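Side-chain contacts in trans-2-enoyl-CoA reductase [NADH] (Treponema denticola ATCC 35405, PDB 4GGO), which reduces the carbon-carbon double bond of trans-2-enoyl-CoA substrates such as crotonyl-CoA with NADH, a step of fatty acid synthesis: residues R38-A41 and E42-A45; I131-A134 and K135-G138; T201-M205 and G206-W210; G236-A239 and T240-L243; R317-E321 and R322-K326. All blocks are in the same frame, centred on the assembly; numbering follows the deposited sequence.

Interaction 1: R38-A41 and E42-A45; sequences RITA and EVKA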
loop_
_atom_site.group_PDB
_atom_site.type_symbol
_atom_site.label_atom_id
_atom_site.label_comp_id
_atom_site.label_asym_id
_atom_site.label_seq_id
_atom_site.Cartn_x
_atom_site.Cartn_y
_atom_site.Cartn_z
ATOM N N ARG A 38 4.119 -19.030 -3.640
ATOM C CA ARG A 38 5.223 -18.386 -2.936
ATOM C C ARG A 38 5.331 -18.873 -1.495
ATOM O O ARG A 38 6.415 -19.220 -1.024
ATOM C CB ARG A 38 5.063 -16.865 -2.973
ATOM C CG ARG A 38 6.140 -16.107 -2.220
ATOM C CD ARG A 38 7.521 -16.416 -2.772
ATOM N NE ARG A 38 8.564 -15.650 -2.097
ATOM C CZ ARG A 38 9.160 -16.029 -0.971
ATOM N NH1 ARG A 38 8.811 -17.167 -0.384
ATOM N NH2 ARG A 38 10.103 -15.269 -0.428
ATOM N N ILE A 39 4.201 -18.892 -0.797
ATOM C CA ILE A 39 4.169 -19.356 0.583
ATOM C C ILE A 39 3.827 -20.843 0.618
ATOM O O ILE A 39 2.674 -21.225 0.822
ATOM C CB ILE A 39 3.147 -18.563 1.418
ATOM C CG1 ILE A 39 3.319 -17.060 1.186
ATOM C CG2 ILE A 39 3.293 -18.888 2.895
ATOM C CD1 ILE A 39 4.664 -16.526 1.631
ATOM N N THR A 40 4.839 -21.676 0.402
ATOM C CA THR A 40 4.652 -23.122 0.378
ATOM C C THR A 40 4.835 -23.727 1.762
ATOM O O THR A 40 5.263 -23.049 2.695
ATOM C CB THR A 40 5.652 -23.803 -0.573
ATOM O OG1 THR A 40 6.982 -23.644 -0.062
ATOM C CG2 THR A 40 5.568 -23.195 -1.962
ATOM N N ALA A 41 4.516 -25.013 1.882
ATOM C CA ALA A 41 4.697 -25.740 3.133
ATOM C C ALA A 41 6.153 -25.686 3.585
ATOM O O ALA A 41 6.440 -25.634 4.780
ATOM C CB ALA A 41 4.242 -27.182 2.975
ATOM N N GLU A 42 7.067 -25.688 2.620
ATOM C CA GLU A 42 8.493 -25.619 2.917
ATOM C C GLU A 42 8.919 -24.243 3.428
ATOM O O GLU A 42 9.738 -24.142 4.341
ATOM C CB GLU A 42 9.324 -26.026 1.695
ATOM C CG GLU A 42 10.814 -25.713 1.803
ATOM C CD GLU A 42 11.494 -26.389 2.986
ATOM O OE1 GLU A 42 10.914 -27.332 3.571
ATOM O OE2 GLU A 42 12.622 -25.976 3.332
ATOM N N VAL A 43 8.364 -23.189 2.837
ATOM C CA VAL A 43 8.632 -21.832 3.302
ATOM C C VAL A 43 8.106 -21.638 4.724
ATOM O O VAL A 43 8.768 -21.029 5.565
ATOM C CB VAL A 43 8.009 -20.773 2.360
ATOM C CG1 VAL A 43 8.027 -19.393 3.006
ATOM C CG2 VAL A 43 8.741 -20.752 1.025
ATOM N N LYS A 44 6.922 -22.181 4.992
ATOM C CA LYS A 44 6.279 -22.031 6.297
ATOM C C LYS A 44 6.866 -22.943 7.370
ATOM O O LYS A 44 6.720 -22.677 8.562
ATOM C CB LYS A 44 4.770 -22.282 6.186
ATOM C CG LYS A 44 4.000 -21.147 5.540
ATOM C CD LYS A 44 2.504 -21.425 5.516
ATOM C CE LYS A 44 2.163 -22.554 4.560
ATOM N NZ LYS A 44 0.694 -22.750 4.440
ATOM N N ALA A 45 7.525 -24.014 6.938
ATOM C CA ALA A 45 8.044 -25.034 7.847
ATOM C C ALA A 45 8.964 -24.472 8.928
ATOM O O ALA A 45 9.921 -23.757 8.633
ATOM C CB ALA A 45 8.763 -26.121 7.061
#

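Interaction 2: I131-A134 and K135-G138; sequences IEEA and KKKG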
loop_
_atom_site.group_PDB
_atom_site.type_symbol
_atom_site.label_atom_id
_atom_site.label_comp_id
_atom_site.label_asym_id
_atom_site.label_seq_id
_atom_site.Cartn_x
_atom_site.Cartn_y
_atom_site.Cartn_z
ATOM N N ILE A 131 -14.371 -3.880 16.715
ATOM C CA ILE A 131 -14.393 -4.404 18.076
ATOM C C ILE A 131 -15.587 -5.330 18.293
ATOM O O ILE A 131 -15.452 -6.408 18.871
ATOM C CB ILE A 131 -14.440 -3.262 19.110
ATOM C CG1 ILE A 131 -13.152 -2.438 19.050
ATOM C CG2 ILE A 131 -14.656 -3.810 20.511
ATOM C CD1 ILE A 131 -13.178 -1.201 19.920
ATOM N N GLU A 132 -16.750 -4.904 17.810
ATOM C CA GLU A 132 -17.977 -5.684 17.939
ATOM C C GLU A 132 -17.868 -7.039 17.244
ATOM O O GLU A 132 -18.225 -8.071 17.817
ATOM C CB GLU A 132 -19.164 -4.896 17.379
ATOM C CG GLU A 132 -20.483 -5.648 17.405
ATOM C CD GLU A 132 -21.659 -4.769 17.024
ATOM O OE1 GLU A 132 -21.495 -3.532 17.003
ATOM O OE2 GLU A 132 -22.747 -5.316 16.742
ATOM N N GLU A 133 -17.372 -7.033 16.012
ATOM C CA GLU A 133 -17.203 -8.265 15.250
ATOM C C GLU A 133 -16.157 -9.173 15.892
ATOM O O GLU A 133 -16.313 -10.396 15.916
ATOM C CB GLU A 133 -16.829 -7.952 13.799
ATOM C CG GLU A 133 -16.555 -9.177 12.938
ATOM C CD GLU A 133 -17.770 -10.075 12.776
ATOM O OE1 GLU A 133 -18.909 -9.575 12.895
ATOM O OE2 GLU A 133 -17.582 -11.285 12.527
ATOM N N ALA A 134 -15.098 -8.567 16.420
ATOM C CA ALA A 134 -14.041 -9.315 17.093
ATOM C C ALA A 134 -14.547 -9.938 18.392
ATOM O O ALA A 134 -14.201 -11.073 18.722
ATOM C CB ALA A 134 -12.846 -8.417 17.364
ATOM N N LYS A 135 -15.362 -9.185 19.126
ATOM C CA LYS A 135 -15.966 -9.679 20.362
ATOM C C LYS A 135 -16.920 -10.835 20.084
ATOM O O LYS A 135 -16.996 -11.792 20.854
ATOM C CB LYS A 135 -16.719 -8.553 21.074
ATOM C CG LYS A 135 -15.828 -7.567 21.811
ATOM C CD LYS A 135 -15.234 -8.187 23.065
ATOM C CE LYS A 135 -14.261 -7.233 23.739
ATOM N NZ LYS A 135 -14.883 -5.907 24.008
ATOM N N LYS A 136 -17.643 -10.736 18.973
ATOM C CA LYS A 136 -18.667 -11.710 18.615
ATOM C C LYS A 136 -18.085 -13.083 18.293
ATOM O O LYS A 136 -18.680 -14.111 18.619
ATOM C CB LYS A 136 -19.465 -11.196 17.414
ATOM C CG LYS A 136 -20.579 -12.117 16.954
ATOM C CD LYS A 136 -20.996 -11.808 15.522
ATOM C CE LYS A 136 -21.212 -10.316 15.299
ATOM N NZ LYS A 136 -21.718 -10.003 13.929
ATOM N N LYS A 137 -16.921 -13.094 17.651
ATOM C CA LYS A 137 -16.327 -14.338 17.178
ATOM C C LYS A 137 -15.186 -14.817 18.071
ATOM O O LYS A 137 -14.506 -15.793 17.749
ATOM C CB LYS A 137 -15.835 -14.176 15.738
ATOM C CG LYS A 137 -16.903 -13.688 14.770
ATOM C CD LYS A 137 -18.001 -14.724 14.574
ATOM C CE LYS A 137 -17.475 -15.966 13.869
ATOM N NZ LYS A 137 -18.559 -16.948 13.580
ATOM N N GLY A 138 -14.986 -14.134 19.195
ATOM C CA GLY A 138 -13.937 -14.491 20.133
ATOM C C GLY A 138 -12.551 -14.350 19.534
ATOM O O GLY A 138 -11.664 -15.167 19.789
#

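Interaction 3: T201-M205 and G206-W210; sequences TVKVM and GGEDW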
loop_
_atom_site.group_PDB
_atom_site.type_symbol
_atom_site.label_atom_id
_atom_site.label_comp_id
_atom_site.label_asym_id
_atom_site.label_seq_id
_atom_site.Cartn_x
_atom_site.Cartn_y
_atom_site.Cartn_z
ATOM N N THR A 201 -0.511 17.579 7.144
ATOM C CA THR A 201 0.066 16.381 6.542
ATOM C C THR A 201 0.397 15.339 7.607
ATOM O O THR A 201 0.137 14.150 7.425
ATOM C CB THR A 201 1.327 16.715 5.720
ATOM O OG1 THR A 201 0.984 17.633 4.675
ATOM C CG2 THR A 201 1.919 15.455 5.103
ATOM N N VAL A 202 0.962 15.794 8.721
ATOM C CA VAL A 202 1.256 14.914 9.849
ATOM C C VAL A 202 -0.036 14.360 10.445
ATOM O O VAL A 202 -0.103 13.193 10.835
ATOM C CB VAL A 202 2.064 15.647 10.942
ATOM C CG1 VAL A 202 2.260 14.755 12.159
ATOM C CG2 VAL A 202 3.408 16.103 10.393
ATOM N N LYS A 203 -1.061 15.204 10.504
ATOM C CA LYS A 203 -2.371 14.798 11.004
ATOM C C LYS A 203 -2.951 13.658 10.178
ATOM O O LYS A 203 -3.598 12.757 10.711
ATOM C CB LYS A 203 -3.338 15.985 10.990
ATOM C CG LYS A 203 -3.529 16.657 12.338
ATOM C CD LYS A 203 -4.245 15.733 13.309
ATOM C CE LYS A 203 -4.474 16.407 14.651
ATOM N NZ LYS A 203 -5.142 15.496 15.621
ATOM N N VAL A 204 -2.708 13.700 8.872
ATOM C CA VAL A 204 -3.280 12.724 7.954
ATOM C C VAL A 204 -2.378 11.505 7.746
ATOM O O VAL A 204 -2.853 10.369 7.733
ATOM C CB VAL A 204 -3.600 13.369 6.587
ATOM C CG1 VAL A 204 -4.153 12.338 5.622
ATOM C CG2 VAL A 204 -4.583 14.516 6.761
ATOM N N MET A 205 -1.079 11.742 7.597
ATOM C CA MET A 205 -0.151 10.673 7.233
ATOM C C MET A 205 0.731 10.181 8.384
ATOM O O MET A 205 1.519 9.252 8.211
ATOM C CB MET A 205 0.718 11.108 6.051
ATOM C CG MET A 205 -0.077 11.509 4.820
ATOM S SD MET A 205 0.978 12.039 3.459
ATOM C CE MET A 205 1.949 10.558 3.186
ATOM N N GLY A 206 0.597 10.799 9.553
ATOM C CA GLY A 206 1.360 10.385 10.717
ATOM C C GLY A 206 0.805 9.124 11.353
ATOM O O GLY A 206 0.104 8.348 10.703
ATOM N N GLY A 207 1.102 8.924 12.633
ATOM C CA GLY A 207 0.698 7.710 13.320
ATOM C C GLY A 207 -0.390 7.877 14.367
ATOM O O GLY A 207 -0.545 7.023 15.241
ATOM N N GLU A 208 -1.152 8.963 14.283
ATOM C CA GLU A 208 -2.213 9.215 15.259
ATOM C C GLU A 208 -3.318 8.161 15.221
ATOM O O GLU A 208 -3.666 7.581 16.250
ATOM C CB GLU A 208 -2.810 10.614 15.083
ATOM C CG GLU A 208 -1.912 11.740 15.574
ATOM C CD GLU A 208 -2.650 13.059 15.713
ATOM O OE1 GLU A 208 -3.807 13.150 15.246
ATOM O OE2 GLU A 208 -2.077 14.002 16.298
ATOM N N ASP A 209 -3.866 7.914 14.036
ATOM C CA ASP A 209 -4.958 6.958 13.892
ATOM C C ASP A 209 -4.502 5.538 14.203
ATOM O O ASP A 209 -5.250 4.746 14.778
ATOM C CB ASP A 209 -5.549 7.012 12.485
ATOM C CG ASP A 209 -6.737 6.087 12.320
ATOM O OD1 ASP A 209 -7.694 6.199 13.115
ATOM O OD2 ASP A 209 -6.710 5.241 11.401
ATOM N N TRP A 210 -3.272 5.224 13.810
ATOM C CA TRP A 210 -2.675 3.923 14.076
ATOM C C TRP A 210 -2.666 3.649 15.575
ATOM O O TRP A 210 -3.129 2.604 16.030
ATOM C CB TRP A 210 -1.246 3.891 13.529
ATOM C CG TRP A 210 -0.519 2.601 13.743
ATOM C CD1 TRP A 210 -1.066 1.370 13.958
ATOM C CD2 TRP A 210 0.901 2.418 13.763
ATOM N NE1 TRP A 210 -0.074 0.432 14.110
ATOM C CE2 TRP A 210 1.143 1.050 13.996
ATOM C CE3 TRP A 210 1.991 3.280 13.610
ATOM C CZ2 TRP A 210 2.430 0.523 14.075
ATOM C CZ3 TRP A 210 3.270 2.754 13.689
ATOM C CH2 TRP A 210 3.477 1.389 13.920
HETATM O O HOH W 1 -1.202 11.194 12.372
HETATM O O HOH W 2 -3.328 9.900 11.484
#

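Interaction 4: G236-A239 and T240-L243; sequences GPEA and TQAL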
loop_
_atom_site.group_PDB
_atom_site.type_symbol
_atom_site.label_atom_id
_atom_site.label_comp_id
_atom_site.label_asym_id
_atom_site.label_seq_id
_atom_site.Cartn_x
_atom_site.Cartn_y
_atom_site.Cartn_z
ATOM N N GLY A 236 12.755 6.176 -0.016
ATOM C CA GLY A 236 13.082 6.616 -1.360
ATOM C C GLY A 236 14.549 6.911 -1.602
ATOM O O GLY A 236 15.363 6.849 -0.682
ATOM N N PRO A 237 14.890 7.242 -2.857
ATOM C CA PRO A 237 16.264 7.517 -3.286
ATOM C C PRO A 237 16.715 8.918 -2.890
ATOM O O PRO A 237 15.916 9.712 -2.389
ATOM C CB PRO A 237 16.164 7.425 -4.808
ATOM C CG PRO A 237 14.784 7.905 -5.098
ATOM C CD PRO A 237 13.932 7.379 -3.970
ATOM N N GLU A 238 17.991 9.210 -3.124
ATOM C CA GLU A 238 18.565 10.517 -2.823
ATOM C C GLU A 238 17.856 11.647 -3.560
ATOM O O GLU A 238 17.701 12.743 -3.025
ATOM C CB GLU A 238 20.052 10.534 -3.180
ATOM C CG GLU A 238 20.925 9.730 -2.237
ATOM C CD GLU A 238 21.055 10.384 -0.877
ATOM O OE1 GLU A 238 21.172 9.651 0.129
ATOM O OE2 GLU A 238 21.043 11.632 -0.817
ATOM N N ALA A 239 17.424 11.368 -4.786
ATOM C CA ALA A 239 16.845 12.386 -5.659
ATOM C C ALA A 239 15.550 12.996 -5.124
ATOM O O ALA A 239 15.195 14.120 -5.482
ATOM C CB ALA A 239 16.622 11.818 -7.055
ATOM N N THR A 240 14.847 12.258 -4.271
ATOM C CA THR A 240 13.557 12.718 -3.764
ATOM C C THR A 240 13.570 13.001 -2.264
ATOM O O THR A 240 12.514 13.093 -1.638
ATOM C CB THR A 240 12.437 11.704 -4.072
ATOM O OG1 THR A 240 12.749 10.445 -3.465
ATOM C CG2 THR A 240 12.286 11.518 -5.572
ATOM N N GLN A 241 14.762 13.146 -1.695
ATOM C CA GLN A 241 14.901 13.402 -0.262
ATOM C C GLN A 241 14.248 14.712 0.172
ATOM O O GLN A 241 13.817 14.847 1.317
ATOM C CB GLN A 241 16.374 13.394 0.150
ATOM C CG GLN A 241 16.991 12.010 0.208
ATOM C CD GLN A 241 18.417 12.033 0.719
ATOM O OE1 GLN A 241 18.913 11.041 1.252
ATOM N NE2 GLN A 241 19.086 13.169 0.555
ATOM N N ALA A 242 14.165 15.669 -0.746
ATOM C CA ALA A 242 13.563 16.968 -0.453
ATOM C C ALA A 242 12.106 16.842 -0.014
ATOM O O ALA A 242 11.544 17.766 0.577
ATOM C CB ALA A 242 13.677 17.890 -1.659
ATOM N N LEU A 243 11.503 15.693 -0.301
ATOM C CA LEU A 243 10.117 15.435 0.070
ATOM C C LEU A 243 10.003 14.356 1.142
ATOM O O LEU A 243 9.404 14.576 2.193
ATOM C CB LEU A 243 9.311 15.023 -1.161
ATOM C CG LEU A 243 9.361 16.001 -2.335
ATOM C CD1 LEU A 243 8.577 15.465 -3.517
ATOM C CD2 LEU A 243 8.833 17.362 -1.914
HETATM O O HOH W 3 13.627 10.225 -0.820
HETATM O O HOH W 4 15.968 15.890 -3.336
#

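Interaction 5: R317-E321 and R322-K326; sequences RLYAE and RLYRK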
loop_
_atom_site.group_PDB
_atom_site.type_symbol
_atom_site.label_atom_id
_atom_site.label_comp_id
_atom_site.label_asym_id
_atom_site.label_seq_id
_atom_site.Cartn_x
_atom_site.Cartn_y
_atom_site.Cartn_z
ATOM N N ARG A 317 7.282 -11.678 0.743
ATOM C CA ARG A 317 8.649 -11.666 1.258
ATOM C C ARG A 317 8.681 -11.108 2.677
ATOM O O ARG A 317 9.430 -11.590 3.527
ATOM C CB ARG A 317 9.582 -10.862 0.345
ATOM C CG ARG A 317 11.004 -10.741 0.881
ATOM C CD ARG A 317 12.025 -10.500 -0.227
ATOM N NE ARG A 317 11.935 -9.163 -0.810
ATOM C CZ ARG A 317 12.603 -8.104 -0.359
ATOM N NH1 ARG A 317 13.405 -8.221 0.689
ATOM N NH2 ARG A 317 12.467 -6.927 -0.955
ATOM N N LEU A 318 7.858 -10.093 2.924
ATOM C CA LEU A 318 7.728 -9.503 4.253
ATOM C C LEU A 318 7.297 -10.536 5.294
ATOM O O LEU A 318 7.895 -10.634 6.364
ATOM C CB LEU A 318 6.725 -8.348 4.228
ATOM C CG LEU A 318 6.356 -7.740 5.585
ATOM C CD1 LEU A 318 7.549 -7.027 6.209
ATOM C CD2 LEU A 318 5.171 -6.794 5.443
ATOM N N TYR A 319 6.257 -11.302 4.978
ATOM C CA TYR A 319 5.758 -12.333 5.883
ATOM C C TYR A 319 6.788 -13.441 6.090
ATOM O O TYR A 319 7.090 -13.825 7.221
ATOM C CB TYR A 319 4.465 -12.944 5.338
ATOM C CG TYR A 319 3.194 -12.201 5.700
ATOM C CD1 TYR A 319 2.896 -10.965 5.138
ATOM C CD2 TYR A 319 2.274 -12.754 6.584
ATOM C CE1 TYR A 319 1.724 -10.293 5.463
ATOM C CE2 TYR A 319 1.104 -12.092 6.913
ATOM C CZ TYR A 319 0.833 -10.862 6.349
ATOM O OH TYR A 319 -0.332 -10.203 6.674
ATOM N N ALA A 320 7.329 -13.946 4.988
ATOM C CA ALA A 320 8.205 -15.110 5.026
ATOM C C ALA A 320 9.613 -14.809 5.539
ATOM O O ALA A 320 10.230 -15.647 6.197
ATOM C CB ALA A 320 8.272 -15.757 3.652
ATOM N N GLU A 321 10.119 -13.616 5.241
ATOM C CA GLU A 321 11.518 -13.299 5.520
ATOM C C GLU A 321 11.727 -12.213 6.576
ATOM O O GLU A 321 12.862 -11.809 6.831
ATOM C CB GLU A 321 12.244 -12.919 4.227
ATOM C CG GLU A 321 12.473 -14.077 3.270
ATOM C CD GLU A 321 13.662 -14.935 3.665
ATOM O OE1 GLU A 321 14.759 -14.726 3.104
ATOM O OE2 GLU A 321 13.501 -15.815 4.536
ATOM N N ARG A 322 10.643 -11.735 7.181
ATOM C CA ARG A 322 10.749 -10.753 8.258
ATOM C C ARG A 322 9.889 -11.134 9.460
ATOM O O ARG A 322 10.397 -11.327 10.564
ATOM C CB ARG A 322 10.357 -9.352 7.774
ATOM C CG ARG A 322 11.235 -8.777 6.674
ATOM C CD ARG A 322 12.654 -8.518 7.159
ATOM N NE ARG A 322 13.420 -7.736 6.192
ATOM C CZ ARG A 322 14.006 -8.248 5.116
ATOM N NH1 ARG A 322 13.913 -9.546 4.864
ATOM N NH2 ARG A 322 14.682 -7.463 4.287
ATOM N N LEU A 323 8.582 -11.241 9.237
ATOM C CA LEU A 323 7.636 -11.476 10.321
ATOM C C LEU A 323 7.676 -12.912 10.839
ATOM O O LEU A 323 7.736 -13.142 12.047
ATOM C CB LEU A 323 6.215 -11.122 9.876
ATOM C CG LEU A 323 6.001 -9.706 9.336
ATOM C CD1 LEU A 323 4.541 -9.490 8.969
ATOM C CD2 LEU A 323 6.467 -8.668 10.345
ATOM N N TYR A 324 7.641 -13.875 9.925
ATOM C CA TYR A 324 7.554 -15.280 10.314
ATOM C C TYR A 324 8.716 -16.092 9.753
ATOM O O TYR A 324 8.569 -16.817 8.768
ATOM C CB TYR A 324 6.204 -15.864 9.888
ATOM C CG TYR A 324 5.037 -15.030 10.368
ATOM C CD1 TYR A 324 4.567 -15.141 11.670
ATOM C CD2 TYR A 324 4.415 -14.119 9.524
ATOM C CE1 TYR A 324 3.508 -14.373 12.117
ATOM C CE2 TYR A 324 3.356 -13.345 9.961
ATOM C CZ TYR A 324 2.906 -13.477 11.258
ATOM O OH TYR A 324 1.851 -12.711 11.696
ATOM N N ARG A 325 9.872 -15.957 10.397
ATOM C CA ARG A 325 11.091 -16.634 9.973
ATOM C C ARG A 325 11.368 -17.870 10.819
ATOM O O ARG A 325 10.883 -17.990 11.943
ATOM C CB ARG A 325 12.283 -15.684 10.081
ATOM C CG ARG A 325 12.191 -14.455 9.201
ATOM C CD ARG A 325 13.151 -13.385 9.681
ATOM N NE ARG A 325 14.516 -13.885 9.805
ATOM C CZ ARG A 325 15.433 -13.796 8.848
ATOM N NH1 ARG A 325 15.130 -13.223 7.691
ATOM N NH2 ARG A 325 16.653 -14.277 9.046
ATOM N N LYS A 326 12.172 -18.778 10.275
ATOM C CA LYS A 326 12.548 -19.994 10.984
ATOM C C LYS A 326 13.446 -19.699 12.184
ATOM O O LYS A 326 13.504 -20.484 13.127
ATOM C CB LYS A 326 13.243 -20.975 10.035
ATOM C CG LYS A 326 12.418 -21.349 8.810
ATOM C CD LYS A 326 13.188 -22.288 7.894
ATOM C CE LYS A 326 12.513 -22.429 6.537
ATOM N NZ LYS A 326 11.146 -23.007 6.639
HETATM O O HOH W 5 15.030 -10.343 2.270
#

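Interaction 1: R38-A41 and E42-A45
Thr40, the N-cap residue of the short helix 41-44, meets Val43 through a capping bond just after the long helix 21-38 has ended, in the NAD(P)H-binding part of the chain. Thr40 OG1 accepts from Val43 N at 3.2 Å with a fairly straight N-H (162°). A chi1 of 66° holds that hydroxyl between the residue's own backbone N and carbonyl carbon, from where it can turn to the helix start. The dense part of the contact surrounds this bond. Val43 CG2 lies 3.5 Å from Arg38 O and also touches Thr40 OG1, at 3.6 Å. The bent chain of Arg38 brings NH1 to 3.9 Å from Val43 CG2, a methyl placed at the guanidinium edge. Ile39 CG2 presses on Lys44 CG at 3.5 Å, the two side chains crossing at about a right angle. Tyr74 of helix 61-74 touches both of them, while Thr316 and Ala320 of helix 311-323 pack on Arg38, Ile39 and Val43. The other side is looser and faces solvent: Ala41 and Glu42 are exposed, the Glu42 carboxylate leads away from 38-41, and Ala45 N reaches Ala41 O through a weak, strongly bent bond. Lys44 extends past the turn to Gly73 O. At its backbone, Lys44 N donates to Thr40 O at 3.0 Å.

Interaction 2: I131-A134 and K135-G138
Glu133 and Lys136 form an i to i+3 salt bridge on the last turn of helix 124-136, the connection of a beta-alpha-beta crossover between the parallel strands 114-118 and 141-146. Among the ionic contacts, Lys136 NZ donates to Glu133 OE1 at 3.0 Å, arriving on the syn side but 20° out of the carboxylate plane. The Glu133 chain, bent at chi2 (63°), carries its acid forward, toward the C-terminal end of the helix, to reach the lysine. Its other oxygen, OE2, is bound by Tyr113 OH, so each end of the carboxylate has a partner. Lys135 NZ pairs instead with Glu220. Backbone bonds form the second group, with Lys135 N, Lys136 N and Lys137 N donating to Ile131 O, Glu132 O and Glu133 O; the last, at 3.3 Å, is the longest of the three. The third group is side-chain packing. Ile131 and Lys135 run side by side, pointing the same way, and Leu222 covers Ile131 and Ala134. Lys137 likewise lies alongside Glu133, its CG 3.4 Å from Glu133 OE2.

Interaction 3: T201-M205 and G206-W210
The carboxylate of Glu208 receives Lys203 NZ on the syn lone pair of OE1, at 2.7 Å, in a salt bridge that spans the junction of helices 195-205 and 208-219. The aliphatic part of the lysine follows the acid in, with Lys203 CD 3.3 Å from the same OE1. Another flat group, the indole of Trp210, packs against Tyr146, Leu256 and Ala260. A third plane is the Val202 carbonyl group, whose oxygen accepts from Gly206 N at 2.8 Å. This donor stands above the plane rather than on a lone pair, consistent with Gly206 being the first residue to leave helical geometry. Gly206, without a side chain, passes close beside Val202 O at this bend. Two waters then bridge the gap between the helices. One donates to Val202 O (2.8 Å) and accepts from Glu208 N (2.9 Å); the other links Lys203 O to Asp209 N in the same sense, so peptide groups at the end of one helix and the start of the next are linked through water. The Met205 side chain is about 7 Å from that of Tyr244, the inferred proton donor. Lys203 NZ also pairs with Asp155, and Glu208 OE1 with Arg153, which in addition bonds Lys203 O. Such alternating charges, with the acid in the first turn of its helix, would favour ionised Lys203 and Glu208 and would help hold the two helix ends together.

Interaction 4: G236-A239 and T240-L243
Pro237 O has two donors: a water donates to it at 2.8 Å, and Thr240 N reaches it through a weaker bond of 3.3 Å. The same water accepts from Thr240 OG1, also at 2.8 Å, and so ties the threonine hydroxyl to the proline carbonyl. The rotation about chi1 (60°) that keeps OG1 beside both the backbone N and the carbonyl carbon also lays it against the proline ring, with Pro237 CD 3.3 Å from Thr240 OG1. The ring and the threonine are backed by helix 291-305, through Tyr294 and Ile291 respectively, and Val290 covers Ala239 and Thr240.

One residue further on, Gln241 N donates to Glu238 O at 3.3 Å, the i to i+3 bond of a 3-10 turn. Over this bond the side chains of Glu238 and Gln241 run side by side toward the surface, their carboxylate and amide planes 66° apart. A second water extends the pattern, donating to Ala239 O at 2.9 Å and accepting from Ala242 N at 3.2 Å.

Gly236, with positive phi, leads into this turn, and its carbonyl oxygen is held by Arg245 NH1. Thr240 occupies the N-cap position of helix 241-244, although its side chain makes no capping bond. The arrangement is thus a 3-10 turn running into a short helix beside the active site: it lies in sequence between Tyr234, which binds substrate, and Tyr244, the inferred proton donor, whose side chain is about 4 Å from that of Thr240.

Interaction 5: R317-E321 and R322-K326
Arg322 curls back over Leu318 and Glu321 at the end of helix 311-323. Its CB lies 3.1 Å from Leu318 O and touches CD1 of the Leu318 side chain, which crosses it at about a right angle; CG and then CD pass over Glu321 O, CD at 3.3 Å. Turns at chi1 and chi2, both near -60°, fold the chain so that NH1 donates to that same oxygen at 3.2 Å. At the tip, a water accepts from Arg322 NH1 and Arg317 NH1, while Arg322 NH2 stands 3.9 Å from Arg317 NH1. Asp342 pairs with both guanidinium groups, Arg322 NH2 also binds Arg339 O, and Arg317 NH2 pairs with Glu309.

Arg325 NH1 takes Glu321 O from the opposite face of its carbonyl plane, at 2.8 Å, while its NH2 pairs with Asp327. Along the backbone the helix widens: Leu323 N bonds Leu318 O and Tyr324 N bonds Tyr319 O, both five residues back, in a pi-type turn. Leu323 CD1 covers one face of the Tyr319 ring, and Tyr324 lies obliquely beside it, CE2 3.6 Å from Tyr319 CD2. Leu318 and Leu323 pack on Leu230 and Ile338 of the parallel sheet. Two arginines thus donate to one carbonyl oxygen near the helix end, and the shared aspartate would offset the nearness of Arg317 and Arg322.

Overall arrangement
Each contact joins neighbouring turns of the chain, and the five follow one another in series without nesting or crossing. Interaction 1 closes the turn between helices 21-38 and 41-44; interaction 2 ends helix 124-136, a crossover of the parallel sheet; interaction 3 joins helices 195-205 and 208-219; interaction 4 leads from strand 227-233 into helix 241-244; interaction 5 ends helix 311-323. Interactions 1 and 5, far apart in sequence, touch: Val43 packs on Ala320, and Lys326 NZ bonds carbonyls of Glu42, Val43 and Ala45, linking the N-terminal part to the catalytic region. Interactions 3 and 4, nearest atoms about 8 Å apart, lie near Tyr244, whereas interaction 2 stands apart at the surface.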